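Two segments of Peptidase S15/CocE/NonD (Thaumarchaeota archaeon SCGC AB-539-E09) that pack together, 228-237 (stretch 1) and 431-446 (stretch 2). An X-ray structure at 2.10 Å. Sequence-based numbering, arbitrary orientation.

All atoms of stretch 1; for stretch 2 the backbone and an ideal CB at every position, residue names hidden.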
ATOM      1  N   SER A 228       9.652  18.622 -17.280  1.00 18.15           N
ATOM      2  CA  SER A 228       8.698  18.892 -16.209  1.00 17.64           C
ATOM      3  C   SER A 228       7.897  17.635 -15.887  1.00 20.62           C
ATOM      4  O   SER A 228       7.475  16.929 -16.806  1.00 20.92           O
ATOM      5  CB  SER A 228       7.759  20.026 -16.626  1.00 21.63           C
ATOM      6  OG  SER A 228       6.889  20.438 -15.585  1.00 32.11           O
ATOM      7  N   TYR A 229       7.686  17.353 -14.588  1.00 15.44           N
ATOM      8  CA  TYR A 229       6.901  16.196 -14.142  1.00 13.96           C
ATOM      9  C   TYR A 229       5.410  16.421 -14.443  1.00 16.27           C
ATOM     10  O   TYR A 229       4.768  15.558 -15.045  1.00 15.24           O
ATOM     11  CB  TYR A 229       7.130  15.928 -12.637  1.00 14.96           C
ATOM     12  CG  TYR A 229       6.433  14.684 -12.123  1.00 16.00           C
ATOM     13  CD1 TYR A 229       6.911  13.412 -12.437  1.00 17.31           C
ATOM     14  CD2 TYR A 229       5.308  14.777 -11.307  1.00 16.24           C
ATOM     15  CE1 TYR A 229       6.275  12.264 -11.965  1.00 17.01           C
ATOM     16  CE2 TYR A 229       4.670  13.637 -10.822  1.00 16.68           C
ATOM     17  CZ  TYR A 229       5.158  12.382 -11.150  1.00 22.76           C
ATOM     18  OH  TYR A 229       4.522  11.258 -10.684  1.00 22.81           O
ATOM     19  N   ASP A 230       4.877  17.599 -14.062  1.00 12.69           N
ATOM     20  CA  ASP A 230       3.483  17.970 -14.311  1.00 11.24           C
ATOM     21  C   ASP A 230       3.323  18.443 -15.770  1.00 13.70           C
ATOM     22  O   ASP A 230       3.866  19.484 -16.145  1.00 13.41           O
ATOM     23  CB  ASP A 230       3.040  19.058 -13.312  1.00 13.22           C
ATOM     24  CG  ASP A 230       1.568  19.430 -13.356  1.00 21.07           C
ATOM     25  OD1 ASP A 230       0.755  18.599 -13.818  1.00 19.97           O
ATOM     26  OD2 ASP A 230       1.226  20.536 -12.894  1.00 29.26           O
ATOM     27  N   THR A 231       2.589  17.666 -16.590  1.00 10.17           N
ATOM     28  CA  THR A 231       2.385  17.962 -18.021  1.00 10.12           C
ATOM     29  C   THR A 231       1.516  19.209 -18.222  1.00 13.04           C
ATOM     30  O   THR A 231       1.710  19.925 -19.204  1.00 11.87           O
ATOM     31  CB  THR A 231       1.806  16.752 -18.769  1.00 17.81           C
ATOM     32  OG1 THR A 231       0.542  16.395 -18.204  1.00 17.53           O
ATOM     33  CG2 THR A 231       2.748  15.550 -18.758  1.00 17.20           C
ATOM     34  N   TYR A 232       0.574  19.473 -17.287  1.00 10.21           N
ATOM     35  CA  TYR A 232      -0.297  20.657 -17.306  1.00 10.04           C
ATOM     36  C   TYR A 232       0.556  21.921 -17.448  1.00 16.22           C
ATOM     37  O   TYR A 232       0.315  22.730 -18.343  1.00 16.02           O
ATOM     38  CB  TYR A 232      -1.148  20.708 -16.020  1.00 10.71           C
ATOM     39  CG  TYR A 232      -2.083  21.898 -15.933  1.00 11.80           C
ATOM     40  CD1 TYR A 232      -1.618  23.148 -15.524  1.00 13.61           C
ATOM     41  CD2 TYR A 232      -3.442  21.766 -16.205  1.00 12.47           C
ATOM     42  CE1 TYR A 232      -2.473  24.243 -15.427  1.00 14.84           C
ATOM     43  CE2 TYR A 232      -4.311  22.851 -16.094  1.00 13.57           C
ATOM     44  CZ  TYR A 232      -3.821  24.091 -15.713  1.00 21.28           C
ATOM     45  OH  TYR A 232      -4.661  25.170 -15.604  1.00 22.16           O
ATOM     46  N   ASP A 233       1.587  22.049 -16.591  1.00 14.72           N
ATOM     47  CA  ASP A 233       2.533  23.154 -16.583  1.00 15.65           C
ATOM     48  C   ASP A 233       3.313  23.236 -17.899  1.00 19.09           C
ATOM     49  O   ASP A 233       3.396  24.314 -18.492  1.00 20.17           O
ATOM     50  CB  ASP A 233       3.503  22.995 -15.405  1.00 18.33           C
ATOM     51  CG  ASP A 233       3.522  24.185 -14.482  1.00 33.64           C
ATOM     52  OD1 ASP A 233       4.200  25.179 -14.812  1.00 36.30           O
ATOM     53  OD2 ASP A 233       2.857  24.126 -13.428  1.00 40.70           O
ATOM     54  N   ALA A 234       3.847  22.090 -18.371  1.00 14.03           N
ATOM     55  CA  ALA A 234       4.651  21.989 -19.598  1.00 13.62           C
ATOM     56  C   ALA A 234       3.896  22.458 -20.849  1.00 16.37           C
ATOM     57  O   ALA A 234       4.413  23.298 -21.583  1.00 15.20           O
ATOM     58  CB  ALA A 234       5.136  20.556 -19.793  1.00 14.06           C
ATOM     59  N   TYR A 235       2.674  21.932 -21.081  1.00 13.32           N
ATOM     60  CA  TYR A 235       1.873  22.262 -22.261  1.00 13.13           C
ATOM     61  C   TYR A 235       1.325  23.706 -22.216  1.00 19.06           C
ATOM     62  O   TYR A 235       1.222  24.341 -23.269  1.00 19.10           O
ATOM     63  CB  TYR A 235       0.741  21.237 -22.458  1.00 13.20           C
ATOM     64  CG  TYR A 235       1.229  19.923 -23.039  1.00 13.64           C
ATOM     65  CD1 TYR A 235       1.710  18.909 -22.215  1.00 15.27           C
ATOM     66  CD2 TYR A 235       1.240  19.705 -24.415  1.00 13.90           C
ATOM     67  CE1 TYR A 235       2.184  17.708 -22.744  1.00 16.00           C
ATOM     68  CE2 TYR A 235       1.698  18.501 -24.956  1.00 14.21           C
ATOM     69  CZ  TYR A 235       2.175  17.507 -24.114  1.00 19.82           C
ATOM     70  OH  TYR A 235       2.648  16.322 -24.629  1.00 18.91           O
ATOM     71  N   LEU A 236       1.025  24.237 -21.006  1.00 16.20           N
ATOM     72  CA  LEU A 236       0.543  25.619 -20.842  1.00 16.04           C
ATOM     73  C   LEU A 236       1.651  26.634 -21.169  1.00 20.64           C
ATOM     74  O   LEU A 236       1.376  27.641 -21.825  1.00 19.56           O
ATOM     75  CB  LEU A 236      -0.003  25.852 -19.417  1.00 15.69           C
ATOM     76  CG  LEU A 236      -0.727  27.192 -19.146  1.00 20.00           C
ATOM     77  CD1 LEU A 236      -1.941  27.377 -20.062  1.00 19.48           C
ATOM     78  CD2 LEU A 236      -1.156  27.293 -17.682  1.00 21.28           C
ATOM     79  N   ARG A 237       2.903  26.351 -20.735  1.00 18.66           N
ATOM     80  CA  ARG A 237       4.066  27.213 -20.994  1.00 19.17           C
ATOM     81  C   ARG A 237       4.406  27.252 -22.485  1.00 23.15           C
ATOM     82  O   ARG A 237       4.859  28.284 -22.975  1.00 23.29           O
ATOM     83  CB  ARG A 237       5.287  26.757 -20.185  1.00 20.06           C
ATOM     84  CG  ARG A 237       5.208  27.124 -18.708  1.00 30.79           C
ATOM     85  CD  ARG A 237       6.487  26.757 -17.990  1.00 42.58           C
ATOM     86  NE  ARG A 237       6.257  26.430 -16.583  1.00 49.58           N
ATOM     87  CZ  ARG A 237       7.198  25.968 -15.763  1.00 64.24           C
ATOM     88  NH1 ARG A 237       8.437  25.779 -16.202  1.00 50.95           N
ATOM     89  NH2 ARG A 237       6.907  25.691 -14.499  1.00 50.86           N
ATOM     90  N   UNK A 431     -11.406  31.196 -18.732  1.00 12.01           N
ATOM     91  CA  UNK A 431     -10.124  31.871 -18.876  1.00 12.20           C
ATOM     92  C   UNK A 431      -9.062  30.905 -19.435  1.00 16.38           C
ATOM     93  O   UNK A 431      -8.608  30.007 -18.718  1.00 14.79           O
ATOM     94  CB  UNK A 431      -9.674  32.442 -17.530  1.00 12.20           C
ATOM     95  N   UNK A 432      -8.610  31.113 -20.699  1.00 14.19           N
ATOM     96  CA  UNK A 432      -7.583  30.220 -21.273  1.00 13.88           C
ATOM     97  C   UNK A 432      -6.235  30.288 -20.538  1.00 17.38           C
ATOM     98  O   UNK A 432      -5.439  29.363 -20.664  1.00 16.26           O
ATOM     99  CB  UNK A 432      -7.367  30.569 -22.747  1.00 13.88           C
ATOM    100  N   UNK A 433      -5.987  31.362 -19.748  1.00 14.45           N
ATOM    101  CA  UNK A 433      -4.757  31.474 -18.947  1.00 14.53           C
ATOM    102  C   UNK A 433      -4.827  30.516 -17.742  1.00 17.89           C
ATOM    103  O   UNK A 433      -3.792  30.126 -17.202  1.00 17.89           O
ATOM    104  CB  UNK A 433      -4.552  32.914 -18.474  1.00 14.53           C
ATOM    105  N   UNK A 434      -6.058  30.110 -17.355  1.00 13.57           N
ATOM    106  CA  UNK A 434      -6.306  29.144 -16.278  1.00 12.96           C
ATOM    107  C   UNK A 434      -7.203  27.993 -16.801  1.00 15.74           C
ATOM    108  O   UNK A 434      -8.376  27.909 -16.423  1.00 14.83           O
ATOM    109  CB  UNK A 434      -6.959  29.836 -15.080  1.00 12.96           C
ATOM    110  N   UNK A 435      -6.703  27.119 -17.717  1.00 12.29           N
ATOM    111  CA  UNK A 435      -7.570  26.043 -18.227  1.00 11.66           C
ATOM    112  C   UNK A 435      -7.929  25.031 -17.147  1.00 14.45           C
ATOM    113  O   UNK A 435      -7.142  24.791 -16.225  1.00 13.55           O
ATOM    114  CB  UNK A 435      -6.887  25.323 -19.392  1.00 11.66           C
ATOM    115  N   UNK A 436      -9.129  24.458 -17.249  1.00 10.52           N
ATOM    116  CA  UNK A 436      -9.621  23.457 -16.301  1.00 10.01           C
ATOM    117  C   UNK A 436      -8.792  22.155 -16.469  1.00 14.82           C
ATOM    118  O   UNK A 436      -8.716  21.620 -17.580  1.00 14.65           O
ATOM    119  CB  UNK A 436     -11.112  23.192 -16.521  1.00 10.01           C
ATOM    120  N   UNK A 437      -8.136  21.650 -15.398  1.00 12.16           N
ATOM    121  CA  UNK A 437      -7.376  20.399 -15.545  1.00 11.74           C
ATOM    122  C   UNK A 437      -8.322  19.201 -15.712  1.00 15.88           C
ATOM    123  O   UNK A 437      -9.286  19.076 -14.952  1.00 15.87           O
ATOM    124  CB  UNK A 437      -6.465  20.184 -14.335  1.00 11.74           C
ATOM    125  N   UNK A 438      -8.083  18.352 -16.752  1.00 12.07           N
ATOM    126  CA  UNK A 438      -8.942  17.188 -17.052  1.00 11.15           C
ATOM    127  C   UNK A 438      -8.917  16.178 -15.903  1.00 12.86           C
ATOM    128  O   UNK A 438      -9.863  15.409 -15.732  1.00 11.73           O
ATOM    129  CB  UNK A 438      -8.494  16.511 -18.349  1.00 11.15           C
ATOM    130  N   UNK A 439      -7.844  16.213 -15.106  1.00  8.20           N
ATOM    131  CA  UNK A 439      -7.661  15.402 -13.910  1.00  7.49           C
ATOM    132  C   UNK A 439      -7.036  16.257 -12.845  1.00 10.53           C
ATOM    133  O   UNK A 439      -6.521  17.338 -13.156  1.00  8.52           O
ATOM    134  CB  UNK A 439      -6.803  14.167 -14.191  1.00  7.49           C
ATOM    135  N   UNK A 440      -7.008  15.761 -11.596  1.00  8.01           N
ATOM    136  CA  UNK A 440      -6.347  16.455 -10.498  1.00  8.69           C
ATOM    137  C   UNK A 440      -4.843  16.478 -10.756  1.00 15.36           C
ATOM    138  O   UNK A 440      -4.294  15.524 -11.315  1.00 14.77           O
ATOM    139  CB  UNK A 440      -6.660  15.786  -9.158  1.00  8.69           C
ATOM    140  N   UNK A 441      -4.198  17.604 -10.448  1.00 13.68           N
ATOM    141  CA  UNK A 441      -2.773  17.768 -10.700  1.00 13.62           C
ATOM    142  C   UNK A 441      -1.936  17.076  -9.616  1.00 17.98           C
ATOM    143  O   UNK A 441      -2.426  16.907  -8.497  1.00 17.79           O
ATOM    144  CB  UNK A 441      -2.419  19.255 -10.774  1.00 13.62           C
ATOM    145  N   UNK A 442      -0.717  16.563  -9.946  1.00 14.23           N
ATOM    146  CA  UNK A 442       0.002  16.679 -11.235  1.00 13.87           C
ATOM    147  C   UNK A 442      -0.496  15.723 -12.329  1.00 16.27           C
ATOM    148  O   UNK A 442      -0.785  14.554 -12.060  1.00 14.51           O
ATOM    149  CB  UNK A 442       1.493  16.426 -11.005  1.00 13.87           C
ATOM    150  N   UNK A 443      -0.590  16.226 -13.573  1.00 13.58           N
ATOM    151  CA  UNK A 443      -0.972  15.386 -14.715  1.00 13.80           C
ATOM    152  C   UNK A 443       0.307  14.818 -15.329  1.00 18.26           C
ATOM    153  O   UNK A 443       1.263  15.562 -15.571  1.00 17.25           O
ATOM    154  CB  UNK A 443      -1.776  16.177 -15.749  1.00 13.80           C
ATOM    155  N   UNK A 444       0.344  13.497 -15.527  1.00 15.34           N
ATOM    156  CA  UNK A 444       1.532  12.816 -16.053  1.00 15.64           C
ATOM    157  C   UNK A 444       1.189  12.042 -17.346  1.00 20.10           C
ATOM    158  O   UNK A 444       0.008  11.767 -17.586  1.00 19.54           O
ATOM    159  CB  UNK A 444       2.106  11.865 -15.000  1.00 15.64           C
ATOM    160  N   UNK A 445       2.190  11.683 -18.198  1.00 17.11           N
ATOM    161  CA  UNK A 445       1.867  10.951 -19.431  1.00 16.76           C
ATOM    162  C   UNK A 445       1.309   9.549 -19.162  1.00 20.30           C
ATOM    163  O   UNK A 445       1.551   8.968 -18.099  1.00 18.83           O
ATOM    164  CB  UNK A 445       3.116  10.841 -20.308  1.00 16.76           C
ATOM    165  N   UNK A 446       0.566   9.015 -20.145  1.00 18.05           N
ATOM    166  CA  UNK A 446      -0.101   7.709 -20.105  1.00 18.36           C
ATOM    167  C   UNK A 446       0.873   6.532 -19.928  1.00 24.02           C
ATOM    168  O   UNK A 446       0.502   5.522 -19.328  1.00 24.17           O
ATOM    169  CB  UNK A 446      -0.907   7.510 -21.390  1.00 18.36           C
TER

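At 431 the ideal CB has nothing of stretch 1 within 5.5 Å, so the contact sets no preference; the residue is Asp431, which opens a type I turn ending at 434. Positions 432 and 433 point away. A phi of -64° at 432 admits proline, and Pro432 is found there; 433 could be almost anything and is Ala433, whose backbone N donates a hydrogen bond to Asp431 OD1 (3.1 Å) and whose carbonyl O lies 3.9 Å from Leu236 CD2. Position 434 also points away, leaving room for a long polar chain, and holds Lys434.

At 435 the CB points sideways, 4.4 Å from Tyr232 OH and 5.4 Å from Leu236 CD1. A compact apolar residue would suit this place, and phi of -67° allows proline. Pro435 sets its CD 3.8 Å from Leu236 CD1, while its backbone O, at the edge of the Tyr232 ring, accepts a hydrogen bond from Tyr232 OH (2.6 Å). That bond needs no particular side chain at 435.

Position 436 points away and is Val436. At 437 the CB points sideways and lies 3.9 Å from Tyr232 CE2, which favours a small or flat apolar group; Pro437 fits, its CB 3.8 Å from Tyr232 CE2. Position 438 brings no ideal CB within 5.5 Å of stretch 1, is little constrained by it, and is Tyr438. The same holds at 439, which is Arg439, and at 440, which is Gln440.

At 441 the CB points toward stretch 1, 4.4 Å from Asp230 OD2, with Asp233 also offering a carboxylate and the Tyr232 ring close by. A long cationic chain is the natural choice, lysine or arginine, though arginine can address two acids at once. Arg441 does so: NE forms a salt bridge with Asp230 OD2 (2.8 Å) and NH1 another with Asp233 OD2 (2.9 Å), both acids lying at the guanidinium edge. Its CD rests over a face of the Tyr232 ring, 3.9 Å from the centroid.

At 442 the CB points toward stretch 1, 3.6 Å from Asp230 OD1 and 4.2 Å from Tyr229 CD2. A small polar or compact apolar residue could fit, but the peptide bond before it is cis, a strong sign of proline. Pro442 lays CG at the edge of the Tyr229 ring, 4.0 Å from Tyr229 CE2.

At 443 the CB points sideways, 3.4 Å from Thr231 OG1 and near Asp230 OD1, so a short hydroxyl, serine or threonine, suits best. Thr443 OG1 shares a hydrogen bond with Thr231 OG1 (2.7 Å). Its backbone joins in: Thr443 N donates to Asp230 OD1 (2.7 Å), and Thr231 N donates to Thr443 O (2.7 Å), tying the helix start to this loop.

At 444 the CB points sideways, and the Tyr229 ring offers a face to a branched aliphatic chain such as valine or isoleucine. Ile444 places CG2 over that face, 3.6 Å from Tyr229 CZ. At 445 the ideal CB points sideways, 5.0 Å from Thr231 CG2, so a small apolar group suits; Pro445 CD approaches Thr231 CG2 to 3.8 Å. Position 446 is out of reach and is Ser446.

Stretch 2 (431-446) DPAKPVPYRQRPTIPS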
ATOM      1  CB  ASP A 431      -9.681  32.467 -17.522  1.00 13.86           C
ATOM      2  CG  ASP A 431      -8.395  33.282 -17.552  1.00 22.37           C
ATOM      3  OD1 ASP A 431      -7.912  33.595 -18.664  1.00 23.83           O
ATOM      4  OD2 ASP A 431      -7.888  33.625 -16.468  1.00 25.83           O
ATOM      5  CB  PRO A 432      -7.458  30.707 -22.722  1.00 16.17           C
ATOM      6  CG  PRO A 432      -8.725  31.467 -22.987  1.00 21.01           C
ATOM      7  CD  PRO A 432      -9.049  32.119 -21.685  1.00 16.53           C
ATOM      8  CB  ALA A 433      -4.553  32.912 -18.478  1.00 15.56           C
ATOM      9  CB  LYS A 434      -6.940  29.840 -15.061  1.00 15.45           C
ATOM     10  CG  LYS A 434      -5.939  30.588 -14.197  1.00 22.92           C
ATOM     11  CD  LYS A 434      -6.639  31.343 -13.088  1.00 25.91           C
ATOM     12  CE  LYS A 434      -5.669  31.863 -12.067  1.00 25.74           C
ATOM     13  NZ  LYS A 434      -6.287  32.901 -11.209  1.00 35.55           N
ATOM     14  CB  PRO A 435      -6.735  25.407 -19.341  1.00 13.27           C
ATOM     15  CG  PRO A 435      -5.329  25.722 -18.993  1.00 17.74           C
ATOM     16  CD  PRO A 435      -5.346  27.048 -18.305  1.00 13.68           C
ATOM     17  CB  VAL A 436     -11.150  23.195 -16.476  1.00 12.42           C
ATOM     18  CG1 VAL A 436     -11.667  22.235 -15.409  1.00 11.74           C
ATOM     19  CG2 VAL A 436     -11.946  24.500 -16.452  1.00 12.21           C
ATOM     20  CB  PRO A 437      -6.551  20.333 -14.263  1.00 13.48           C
ATOM     21  CG  PRO A 437      -7.331  21.109 -13.263  1.00 18.44           C
ATOM     22  CD  PRO A 437      -8.096  22.156 -14.007  1.00 14.33           C
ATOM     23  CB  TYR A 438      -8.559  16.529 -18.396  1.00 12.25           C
ATOM     24  CG  TYR A 438      -7.417  15.533 -18.357  1.00 13.48           C
ATOM     25  CD1 TYR A 438      -6.106  15.953 -18.145  1.00 15.47           C
ATOM     26  CD2 TYR A 438      -7.625  14.195 -18.683  1.00 13.96           C
ATOM     27  CE1 TYR A 438      -5.044  15.047 -18.158  1.00 15.29           C
ATOM     28  CE2 TYR A 438      -6.568  13.284 -18.722  1.00 14.46           C
ATOM     29  CZ  TYR A 438      -5.279  13.713 -18.453  1.00 19.56           C
ATOM     30  OH  TYR A 438      -4.237  12.817 -18.496  1.00 18.69           O
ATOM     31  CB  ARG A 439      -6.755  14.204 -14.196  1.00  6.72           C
ATOM     32  CG  ARG A 439      -7.305  13.196 -15.169  1.00  8.37           C
ATOM     33  CD  ARG A 439      -6.464  11.944 -15.128  1.00  7.85           C
ATOM     34  NE  ARG A 439      -6.928  11.028 -14.084  1.00  7.39           N
ATOM     35  CZ  ARG A 439      -6.251   9.965 -13.667  1.00 19.51           C
ATOM     36  NH1 ARG A 439      -5.060   9.682 -14.183  1.00 10.80           N
ATOM     37  NH2 ARG A 439      -6.755   9.178 -12.730  1.00  7.71           N
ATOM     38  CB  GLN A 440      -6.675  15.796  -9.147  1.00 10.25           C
ATOM     39  CG  GLN A 440      -8.110  16.084  -8.682  1.00 19.46           C
ATOM     40  CD  GLN A 440      -8.383  15.668  -7.256  1.00 31.51           C
ATOM     41  OE1 GLN A 440      -8.914  16.442  -6.456  1.00 31.41           O
ATOM     42  NE2 GLN A 440      -8.090  14.419  -6.922  1.00 13.07           N
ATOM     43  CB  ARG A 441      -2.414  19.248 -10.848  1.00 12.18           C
ATOM     44  CG  ARG A 441      -2.658  19.726 -12.271  1.00 17.26           C
ATOM     45  CD  ARG A 441      -2.635  21.223 -12.383  1.00 25.68           C
ATOM     46  NE  ARG A 441      -1.274  21.745 -12.445  1.00 29.68           N
ATOM     47  CZ  ARG A 441      -0.948  22.997 -12.155  1.00 40.41           C
ATOM     48  NH1 ARG A 441       0.310  23.401 -12.254  1.00 27.73           N
ATOM     49  NH2 ARG A 441      -1.881  23.860 -11.767  1.00 26.26           N
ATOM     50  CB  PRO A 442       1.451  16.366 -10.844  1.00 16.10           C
ATOM     51  CG  PRO A 442       1.321  15.406  -9.693  1.00 20.39           C
ATOM     52  CD  PRO A 442       0.106  15.875  -8.928  1.00 15.93           C
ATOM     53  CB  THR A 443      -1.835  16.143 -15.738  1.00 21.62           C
ATOM     54  OG1 THR A 443      -1.095  17.240 -16.271  1.00 22.73           O
ATOM     55  CG2 THR A 443      -3.166  16.619 -15.151  1.00 20.65           C
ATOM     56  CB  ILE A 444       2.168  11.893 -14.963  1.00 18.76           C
ATOM     57  CG1 ILE A 444       1.179  10.796 -14.482  1.00 18.95           C
ATOM     58  CG2 ILE A 444       2.724  12.726 -13.795  1.00 19.23           C
ATOM     59  CD1 ILE A 444       1.797   9.708 -13.600  1.00 25.63           C
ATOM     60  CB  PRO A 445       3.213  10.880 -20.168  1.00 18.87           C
ATOM     61  CG  PRO A 445       4.080  11.905 -19.519  1.00 23.50           C
ATOM     62  CD  PRO A 445       3.642  11.932 -18.098  1.00 19.15           C
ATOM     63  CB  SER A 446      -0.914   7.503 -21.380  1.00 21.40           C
ATOM     64  OG  SER A 446      -0.085   7.503 -22.530  1.00 30.62           O
TER
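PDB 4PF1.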